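Local coordinates for penicillin-binding protein 2B (Streptococcus pneumoniae, PDB 2WAD) that acts as a penicillin-binding transpeptidase of the elongasome, thought to form the peptide cross-links between adjacent glycan strands of cell-wall peptidoglycan, at residues T228-I233 against A315-V320; A354-S359 against P643-A648; S359-D364 against G368-D373; G376-V381 against I493-E498. All blocks are in the same frame, centred on the assembly; numbering follows the deposited sequence. Where two conformers were deposited one is given.

Contact 1 (T228-I233 against A315-V320); sequences TSLSSI and AFQDSV
Ser229 and Asp318 make the direct polar link. The hydroxyl OG of Ser229 donates to OD1 of Asp318 over 2.9 Å and meets that oxygen nearly along its C-O axis. With chi1 at 57°, Ser229 OG sits between its own backbone N and carbonyl carbon, and from there it also touches the aliphatic part of Gln317, at 3.5 Å from CG. The apolar part of the contact is one branch of Leu230: its CD2 packs 3.9 Å from Gln317 CD, the two side chains crossing at a slant. Gln317 is bent at chi2 (92°), and its NE2 also donates to Met358 O of strand 355-363. A water 2.6 Å from Ser229 O may link the segments as well; its bond to Gln317 NE2, at 3.4 Å, is weak. Behind the contact, Thr228 O accepts from both N and OG of Ser231, which probably steadies the type I turn from Thr228 to Ser231. In this arrangement a type I turn of the pedestal-like N-terminal part of a class B penicillin-binding protein packs on helix 314-334 of its transpeptidase domain.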
# COMPACT_ATOMS: atom_id res chain seq x y z
N THR A 228 13.70 -6.19 7.03
CA THR A 228 12.89 -5.88 8.20
C THR A 228 11.48 -6.34 7.89
O THR A 228 11.17 -6.66 6.74
CB THR A 228 12.91 -4.37 8.57
OG1 THR A 228 12.04 -3.65 7.69
CG2 THR A 228 14.32 -3.80 8.47
N SER A 229 10.64 -6.35 8.92
CA SER A 229 9.28 -6.85 8.82
C SER A 229 8.38 -5.85 8.12
O SER A 229 7.26 -6.20 7.74
CB SER A 229 8.73 -7.11 10.22
OG SER A 229 8.80 -5.92 11.00
N LEU A 230 8.88 -4.64 7.91
CA LEU A 230 8.22 -3.59 7.12
C LEU A 230 8.74 -3.41 5.70
O LEU A 230 8.35 -2.45 5.03
CB LEU A 230 8.29 -2.24 7.85
CG LEU A 230 7.55 -2.19 9.18
CD1 LEU A 230 7.78 -0.88 9.89
CD2 LEU A 230 6.06 -2.44 8.98
N SER A 231 9.58 -4.34 5.23
CA SER A 231 10.13 -4.24 3.88
C SER A 231 9.09 -4.32 2.76
O SER A 231 9.16 -3.57 1.80
CB SER A 231 11.30 -5.21 3.64
OG SER A 231 10.84 -6.55 3.60
N SER A 232 8.12 -5.22 2.88
CA SER A 232 7.09 -5.35 1.84
C SER A 232 6.30 -4.05 1.61
O SER A 232 5.81 -3.80 0.50
CB SER A 232 6.12 -6.48 2.20
OG SER A 232 5.65 -6.34 3.55
N ILE A 233 6.19 -3.23 2.65
CA ILE A 233 5.35 -2.06 2.63
C ILE A 233 6.12 -0.82 2.16
O ILE A 233 5.52 0.17 1.72
CB ILE A 233 4.74 -1.88 4.02
CG1 ILE A 233 3.62 -2.91 4.23
CG2 ILE A 233 4.25 -0.45 4.23
CD1 ILE A 233 3.24 -3.11 5.69
N ALA A 315 9.49 -3.15 16.57
CA ALA A 315 9.44 -4.09 17.68
C ALA A 315 8.00 -4.53 17.89
O ALA A 315 7.73 -5.73 18.02
CB ALA A 315 10.04 -3.47 18.97
N PHE A 316 7.08 -3.57 17.93
CA PHE A 316 5.65 -3.91 17.99
C PHE A 316 5.23 -4.81 16.82
O PHE A 316 4.65 -5.89 16.99
CB PHE A 316 4.75 -2.68 18.14
CG PHE A 316 3.32 -3.04 18.41
CD1 PHE A 316 2.98 -3.74 19.55
CD2 PHE A 316 2.33 -2.74 17.49
CE1 PHE A 316 1.66 -4.12 19.78
CE2 PHE A 316 1.02 -3.11 17.71
CZ PHE A 316 0.68 -3.80 18.85
N GLN A 317 5.58 -4.38 15.62
CA GLN A 317 5.23 -5.15 14.43
C GLN A 317 5.80 -6.57 14.48
O GLN A 317 5.13 -7.51 14.07
CB GLN A 317 5.62 -4.41 13.14
CG GLN A 317 5.44 -5.23 11.85
CD GLN A 317 4.09 -5.04 11.18
OE1 GLN A 317 3.24 -4.28 11.65
NE2 GLN A 317 3.89 -5.69 10.04
N ASP A 318 7.03 -6.73 14.99
CA ASP A 318 7.68 -8.02 15.10
C ASP A 318 6.91 -8.91 16.07
O ASP A 318 6.75 -10.12 15.84
CB ASP A 318 9.12 -7.89 15.64
CG ASP A 318 10.09 -7.31 14.61
OD1 ASP A 318 9.75 -7.22 13.41
OD2 ASP A 318 11.21 -6.97 15.01
N SER A 319 6.45 -8.32 17.16
CA SER A 319 5.81 -9.13 18.19
C SER A 319 4.39 -9.53 17.77
O SER A 319 3.95 -10.65 18.02
CB SER A 319 5.96 -8.50 19.58
OG SER A 319 5.08 -7.42 19.76
N VAL A 320 3.69 -8.68 17.04
CA VAL A 320 2.45 -9.13 16.39
C VAL A 320 2.65 -10.27 15.36
O VAL A 320 1.93 -11.26 15.38
CB VAL A 320 1.65 -7.95 15.81
CG1 VAL A 320 0.36 -8.43 15.15
CG2 VAL A 320 1.35 -6.97 16.92
O HOH W 1 5.92 -8.12 8.76

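Contact 2 (A354-S359 against P643-A648); sequences AVLSMS and PQIAVA
The antiparallel sheet of the transpeptidase domain places strand 342-348 between strands 355-363 and 645-650, and Leu356 and Ile645 meet across that middle strand. Both stand at classic beta bulges: Leu356 and Ser357 face Ala347 together, as Gln644 and Ile645 face Ala638. The CA atoms of Leu356 and Ile645 are 8.2 Å apart, too far for direct strand pairing, so side chains must span the distance. On Leu356 one branch does the work. Its CD1 lies 3.8 Å from CG1 of Ile645 and 3.9 Å from CD1 of the same residue, touching the long arm of the isoleucine rather than its CG2. That arm runs anti to the backbone N (chi1 179°), which carries CG1 and CD1 toward the leucine, and the two side chains cross at a slant. Leu356 CD1 also approaches Gln644 O, at 4.3 Å. Both side chains also touch Ala347 of the middle strand and Tyr673 of helix 661-676. No hydrogen bond joins the two segments and only 85 Å² is buried between them, which implies a small apolar contact of a few methyl and methylene groups, its strands probably positioned by the one between them.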
# COMPACT_ATOMS: atom_id res chain seq x y z
N ALA A 354 -3.51 6.69 13.10
CA ALA A 354 -2.16 6.13 13.02
C ALA A 354 -2.18 4.61 12.96
O ALA A 354 -2.93 3.99 13.71
CB ALA A 354 -1.32 6.59 14.21
N VAL A 355 -1.37 4.02 12.08
CA VAL A 355 -1.32 2.56 11.95
C VAL A 355 -0.31 2.00 12.94
O VAL A 355 0.86 2.34 12.88
CB VAL A 355 -1.01 2.09 10.51
CG1 VAL A 355 -0.66 0.59 10.50
CG2 VAL A 355 -2.23 2.31 9.60
N LEU A 356 -0.77 1.19 13.89
CA LEU A 356 0.12 0.61 14.91
C LEU A 356 0.82 -0.64 14.38
O LEU A 356 2.00 -0.85 14.65
CB LEU A 356 -0.65 0.29 16.20
CG LEU A 356 -1.36 1.53 16.74
CD1 LEU A 356 -2.28 1.14 17.90
CD2 LEU A 356 -0.35 2.66 17.09
N SER A 357 0.10 -1.45 13.61
CA SER A 357 0.70 -2.54 12.85
C SER A 357 -0.32 -3.11 11.88
O SER A 357 -1.52 -3.03 12.12
CB SER A 357 1.20 -3.68 13.75
OG SER A 357 0.08 -4.32 14.31
N MET A 358 0.20 -3.69 10.81
CA MET A 358 -0.54 -4.37 9.77
C MET A 358 0.21 -5.67 9.53
O MET A 358 1.24 -5.65 8.87
CB MET A 358 -0.43 -3.62 8.43
CG MET A 358 -0.32 -2.13 8.49
SD MET A 358 0.14 -1.27 6.97
CE MET A 358 -0.58 -2.26 5.63
N SER A 359 -0.33 -6.81 9.97
CA SER A 359 0.41 -8.07 9.97
C SER A 359 -0.42 -9.10 9.24
O SER A 359 -1.64 -9.15 9.42
CB SER A 359 0.59 -8.58 11.40
OG SER A 359 1.68 -7.96 12.06
N PRO A 643 -10.44 5.10 24.41
CA PRO A 643 -9.78 4.14 23.55
C PRO A 643 -8.49 4.63 22.90
O PRO A 643 -8.42 5.72 22.31
CB PRO A 643 -10.86 3.81 22.51
CG PRO A 643 -12.17 4.09 23.23
CD PRO A 643 -11.85 5.32 24.03
N GLN A 644 -7.46 3.79 22.97
CA GLN A 644 -6.16 4.18 22.42
C GLN A 644 -5.67 3.16 21.39
O GLN A 644 -4.69 3.39 20.68
CB GLN A 644 -5.16 4.38 23.55
CG GLN A 644 -5.33 5.75 24.21
CD GLN A 644 -4.83 5.76 25.65
OE1 GLN A 644 -3.63 5.56 25.90
NE2 GLN A 644 -5.74 5.96 26.60
N ILE A 645 -6.38 2.05 21.29
CA ILE A 645 -6.12 1.06 20.25
C ILE A 645 -7.43 0.39 19.83
O ILE A 645 -8.30 0.08 20.65
CB ILE A 645 -5.09 0.01 20.74
CG1 ILE A 645 -4.82 -1.04 19.66
CG2 ILE A 645 -5.60 -0.68 22.01
CD1 ILE A 645 -3.60 -1.93 19.87
N ALA A 646 -7.57 0.15 18.53
CA ALA A 646 -8.69 -0.61 17.97
C ALA A 646 -8.05 -1.67 17.10
O ALA A 646 -7.10 -1.34 16.39
CB ALA A 646 -9.54 0.30 17.12
N VAL A 647 -8.54 -2.91 17.15
CA VAL A 647 -7.87 -3.99 16.43
C VAL A 647 -8.88 -4.89 15.72
O VAL A 647 -9.95 -5.14 16.25
CB VAL A 647 -6.99 -4.83 17.39
CG1 VAL A 647 -7.85 -5.52 18.46
CG2 VAL A 647 -6.20 -5.89 16.59
N ALA A 648 -8.53 -5.38 14.52
CA ALA A 648 -9.30 -6.37 13.80
C ALA A 648 -8.46 -7.60 13.56
O ALA A 648 -7.32 -7.52 13.11
CB ALA A 648 -9.76 -5.86 12.43

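Contact 3 (S359-D364 against G368-D373); sequences SGLKHD and GELTPD. Unlike the reference sequence in segment 359-364: Leu361 (reference Ile).
His363 has its imidazole anti to the backbone N (chi1 176°), whereas CG of Leu370 stands beside its own N, opposite the carbonyl carbon (chi1 -66°). With these torsions Leu370 CD2 lies 3.6 Å from His363 CD2, in an oblique approach to the ring. The edge of that ring, in its plane, points at Gly368 O, 3.4 Å from His363 CD2, while ND1 is engaged by Ser340 O. On the same face Leu361 brings CD1 to 3.5 Å from Thr371 O, and its CD2 makes a looser contact with Leu370 CD1. This face turns to helix 314-334, where Leu361 packs on Lys325, Leu370 on Asn329, and the histidine ring meets Phe328.

The two segments form a beta hairpin, strand 370-372 being one of the two edge strands of its sheet within this chain. Lys362 and Thr371 are the hydrogen-bonded pair: Lys362 N donates to Thr371 O at 2.7 Å, almost straight (174°), and Thr371 N returns a bond to Lys362 O. Non-hydrogen-bonded pairs flank it, Leu361 with Pro372 and His363 with Leu370. Toward the turn, Asp364 N binds Glu369 O at 3.0 Å and Gly368 N binds Asp364 O, while Asp364 OD1 accepts from the backbone of Lys366 and Thr367 within the connection. At the other end Asp373 N bonds to Gly360 O over 2.7 Å, approaching from above the carbonyl plane. On the face opposite the leucines, Lys362 CB lies 3.8 Å from Asp373 CB, but Lys362 NZ stays 6.1 Å from Asp373 OD2, an oxygen bound instead by Tyr344 OH.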
# COMPACT_ATOMS: atom_id res chain seq x y z
N SER A 359 -0.33 -6.81 9.97
CA SER A 359 0.41 -8.07 9.97
C SER A 359 -0.42 -9.10 9.24
O SER A 359 -1.64 -9.15 9.42
CB SER A 359 0.59 -8.58 11.40
OG SER A 359 1.68 -7.96 12.06
N GLY A 360 0.24 -9.97 8.48
CA GLY A 360 -0.50 -11.04 7.83
C GLY A 360 0.39 -12.25 7.62
O GLY A 360 1.59 -12.14 7.41
N LEU A 361 -0.22 -13.43 7.71
CA LEU A 361 0.52 -14.66 7.51
C LEU A 361 -0.29 -15.44 6.51
O LEU A 361 -1.46 -15.69 6.73
CB LEU A 361 0.63 -15.46 8.81
CG LEU A 361 1.62 -16.62 8.80
CD1 LEU A 361 3.01 -16.17 8.42
CD2 LEU A 361 1.62 -17.35 10.13
N LYS A 362 0.33 -15.81 5.40
CA LYS A 362 -0.38 -16.45 4.32
C LYS A 362 -0.10 -17.94 4.40
O LYS A 362 1.05 -18.36 4.57
CB LYS A 362 0.09 -15.88 2.99
CG LYS A 362 -0.61 -16.46 1.79
CD LYS A 362 0.02 -15.83 0.55
CE LYS A 362 -0.82 -16.08 -0.69
NZ LYS A 362 -0.92 -17.53 -0.96
N HIS A 363 -1.16 -18.72 4.30
CA HIS A 363 -1.05 -20.17 4.30
C HIS A 363 -1.49 -20.71 2.94
O HIS A 363 -2.69 -20.71 2.62
CB HIS A 363 -1.89 -20.79 5.44
CG HIS A 363 -1.91 -22.29 5.44
ND1 HIS A 363 -3.08 -23.03 5.51
CD2 HIS A 363 -0.90 -23.20 5.38
CE1 HIS A 363 -2.79 -24.32 5.48
NE2 HIS A 363 -1.47 -24.45 5.40
N ASP A 364 -0.52 -21.19 2.17
CA ASP A 364 -0.73 -21.74 0.83
C ASP A 364 -1.47 -23.07 0.88
O ASP A 364 -0.95 -24.05 1.45
CB ASP A 364 0.65 -22.01 0.20
CG ASP A 364 0.59 -22.15 -1.30
OD1 ASP A 364 -0.22 -22.96 -1.80
OD2 ASP A 364 1.36 -21.44 -1.99
N GLY A 368 1.26 -25.73 1.44
CA GLY A 368 1.23 -25.74 2.89
C GLY A 368 2.16 -24.69 3.46
O GLY A 368 2.14 -24.44 4.67
N GLU A 369 2.96 -24.06 2.61
CA GLU A 369 3.97 -23.11 3.10
C GLU A 369 3.32 -21.88 3.74
O GLU A 369 2.23 -21.48 3.33
CB GLU A 369 4.90 -22.70 1.95
CG GLU A 369 6.25 -22.11 2.37
CD GLU A 369 6.94 -21.39 1.21
OE1 GLU A 369 6.43 -21.48 0.07
OE2 GLU A 369 7.99 -20.74 1.41
N LEU A 370 3.99 -21.30 4.73
CA LEU A 370 3.55 -20.07 5.40
C LEU A 370 4.49 -18.94 5.03
O LEU A 370 5.70 -19.11 5.11
CB LEU A 370 3.58 -20.24 6.93
CG LEU A 370 2.63 -21.24 7.59
CD1 LEU A 370 2.84 -21.20 9.10
CD2 LEU A 370 1.17 -21.00 7.26
N THR A 371 3.95 -17.79 4.65
CA THR A 371 4.77 -16.66 4.24
C THR A 371 4.18 -15.37 4.82
O THR A 371 2.97 -15.24 5.00
CB THR A 371 4.91 -16.56 2.70
OG1 THR A 371 3.62 -16.47 2.08
CG2 THR A 371 5.59 -17.80 2.15
N PRO A 372 5.06 -14.43 5.20
CA PRO A 372 4.60 -13.12 5.65
C PRO A 372 3.79 -12.45 4.56
O PRO A 372 4.13 -12.56 3.39
CB PRO A 372 5.90 -12.35 5.88
CG PRO A 372 7.03 -13.26 5.46
CD PRO A 372 6.49 -14.65 5.49
N ASP A 373 2.72 -11.76 4.95
CA ASP A 373 1.80 -11.19 3.98
C ASP A 373 1.14 -9.91 4.50
O ASP A 373 -0.08 -9.77 4.44
CB ASP A 373 0.74 -12.22 3.60
CG ASP A 373 -0.10 -11.78 2.39
OD1 ASP A 373 0.37 -10.92 1.63
OD2 ASP A 373 -1.24 -12.29 2.23

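Contact 4 (G376-V381 against I493-E498)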
# COMPACT_ATOMS: atom_id res chain seq x y z
N GLY A 376 -1.47 -8.22 2.63
CA GLY A 376 -2.78 -8.88 2.64
C GLY A 376 -3.85 -8.07 3.35
O GLY A 376 -5.04 -8.17 3.03
N THR A 377 -3.42 -7.23 4.28
CA THR A 377 -4.32 -6.44 5.09
C THR A 377 -5.08 -5.42 4.24
O THR A 377 -6.18 -5.04 4.61
CB THR A 377 -3.58 -5.69 6.22
OG1 THR A 377 -2.53 -4.89 5.66
CG2 THR A 377 -3.00 -6.66 7.24
N VAL A 378 -4.49 -4.97 3.14
CA VAL A 378 -5.11 -3.98 2.25
C VAL A 378 -5.48 -4.59 0.89
O VAL A 378 -6.16 -3.94 0.10
CB VAL A 378 -4.24 -2.73 2.02
CG1 VAL A 378 -4.10 -1.87 3.29
CG2 VAL A 378 -2.86 -3.11 1.45
N THR A 379 -5.05 -5.82 0.61
CA THR A 379 -5.29 -6.35 -0.73
C THR A 379 -6.22 -7.57 -0.84
O THR A 379 -6.74 -7.84 -1.92
CB THR A 379 -3.98 -6.56 -1.55
OG1 THR A 379 -3.29 -7.70 -1.05
CG2 THR A 379 -3.01 -5.38 -1.42
N ASN A 380 -6.44 -8.30 0.25
CA ASN A 380 -7.25 -9.51 0.18
C ASN A 380 -8.54 -9.38 0.97
O ASN A 380 -8.60 -8.61 1.93
CB ASN A 380 -6.47 -10.72 0.68
CG ASN A 380 -5.29 -11.04 -0.22
OD1 ASN A 380 -5.46 -11.41 -1.38
ND2 ASN A 380 -4.09 -10.89 0.30
N VAL A 381 -9.57 -10.12 0.58
CA VAL A 381 -10.89 -9.90 1.15
C VAL A 381 -11.44 -11.19 1.75
O VAL A 381 -11.09 -12.27 1.29
CB VAL A 381 -11.87 -9.30 0.10
CG1 VAL A 381 -11.30 -7.99 -0.48
CG2 VAL A 381 -12.14 -10.30 -1.01
N ILE A 493 -6.41 4.93 3.17
CA ILE A 493 -5.06 4.62 3.62
C ILE A 493 -4.03 5.15 2.61
O ILE A 493 -4.32 5.17 1.40
CB ILE A 493 -4.84 3.13 3.87
CG1 ILE A 493 -3.56 2.93 4.70
CG2 ILE A 493 -4.81 2.34 2.57
CD1 ILE A 493 -3.26 1.51 4.97
N ASP A 494 -2.87 5.59 3.10
CA ASP A 494 -1.83 6.21 2.30
C ASP A 494 -0.96 5.20 1.53
O ASP A 494 0.27 5.14 1.69
CB ASP A 494 -0.98 7.16 3.16
CG ASP A 494 -0.41 6.48 4.44
OD1 ASP A 494 -0.92 5.41 4.89
OD2 ASP A 494 0.51 7.09 5.05
N LEU A 495 -1.61 4.38 0.71
CA LEU A 495 -0.92 3.47 -0.20
C LEU A 495 -1.61 3.63 -1.55
O LEU A 495 -2.77 3.99 -1.59
CB LEU A 495 -1.00 2.01 0.28
CG LEU A 495 -0.19 1.64 1.53
CD1 LEU A 495 -0.49 0.22 2.01
CD2 LEU A 495 1.31 1.84 1.36
N PRO A 496 -0.88 3.40 -2.66
CA PRO A 496 -1.45 3.75 -3.97
C PRO A 496 -2.77 3.06 -4.31
O PRO A 496 -3.66 3.68 -4.87
CB PRO A 496 -0.35 3.37 -4.98
CG PRO A 496 0.86 2.99 -4.17
CD PRO A 496 0.56 3.13 -2.71
N ASP A 497 -2.90 1.78 -3.95
CA ASP A 497 -4.03 0.96 -4.38
C ASP A 497 -4.50 -0.05 -3.34
O ASP A 497 -3.83 -1.05 -3.10
CB ASP A 497 -3.68 0.22 -5.67
CG ASP A 497 -4.87 -0.51 -6.27
OD1 ASP A 497 -6.00 0.04 -6.22
OD2 ASP A 497 -4.68 -1.62 -6.80
N GLU A 498 -5.67 0.17 -2.74
CA GLU A 498 -6.22 -0.79 -1.79
C GLU A 498 -7.40 -1.49 -2.45
O GLU A 498 -8.12 -0.91 -3.26
CB GLU A 498 -6.71 -0.04 -0.55
CG GLU A 498 -7.75 1.02 -0.87
CD GLU A 498 -8.30 1.71 0.35
OE1 GLU A 498 -8.51 2.94 0.29
OE2 GLU A 498 -8.51 1.04 1.38
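Val378 directs its CB toward the loop 493-498 and is the central residue of the contact. Its CB stands 4.5 Å from CB of Glu498, where the two backbones come closest (CA to CA 5.3 Å). From CB the side chain forks. CG1 lies beside the backbone N, anti to the carbonyl carbon (chi1 -68°), and touches the tip of Ile493, CD1, at 3.9 Å. CG2 takes the position between N and the carbonyl carbon and reaches Leu495 CD1 at 4.1 Å. Each partner crosses the valine at about a right angle; the two methyls meet the ends of two different side chains. The backbone joins in too: Val378 O rests 3.7 Å from Glu498 CA.

Asp494 is the centre of an inverse gamma turn with a weak bond from Leu495 N to Ile493 O, and the residues flanking it, Ile493 and Leu495, both direct their CB atoms at the helical turn 376-379. Asp494 itself is tied by OD1 to Ile546 N and by OD2 to Tyr272 OH and Val547 N, while Glu498 OE2 bonds to Thr491 OG1. Met526 of helix 525-536 packs on both Val378 and Ile493, and the backbone of Val378 bonds to Ser499. With no hydrogen bond between the two segments themselves, their cohesion rests on buried methyl-to-methyl contact, and polar ties outside it probably help hold the loop in place.

Along the chain, contact 1 closes before the others open; contacts 3 and 4 then follow in series, both nested in the long loop closed by contact 2. Contact 2 uses residues 354-359 and contact 3 residues 359-364 of strand 355-363 and its ends; they share Ser359, with centres about 20 Å apart. The same strand receives helix 314-334 of contact 1 (Gln317 NE2 to Met358 O, 2.9 Å) and the helical turn 376-379 of contact 4 (Thr377 CG2 to Ser359 O, 3.6 Å). Contacts 1 and 4 do not touch, their centres about 16 Å apart. Ile233 of the N-terminal part touches Met358, so strand 355-363 links that part with the transpeptidase sheet and its long helix.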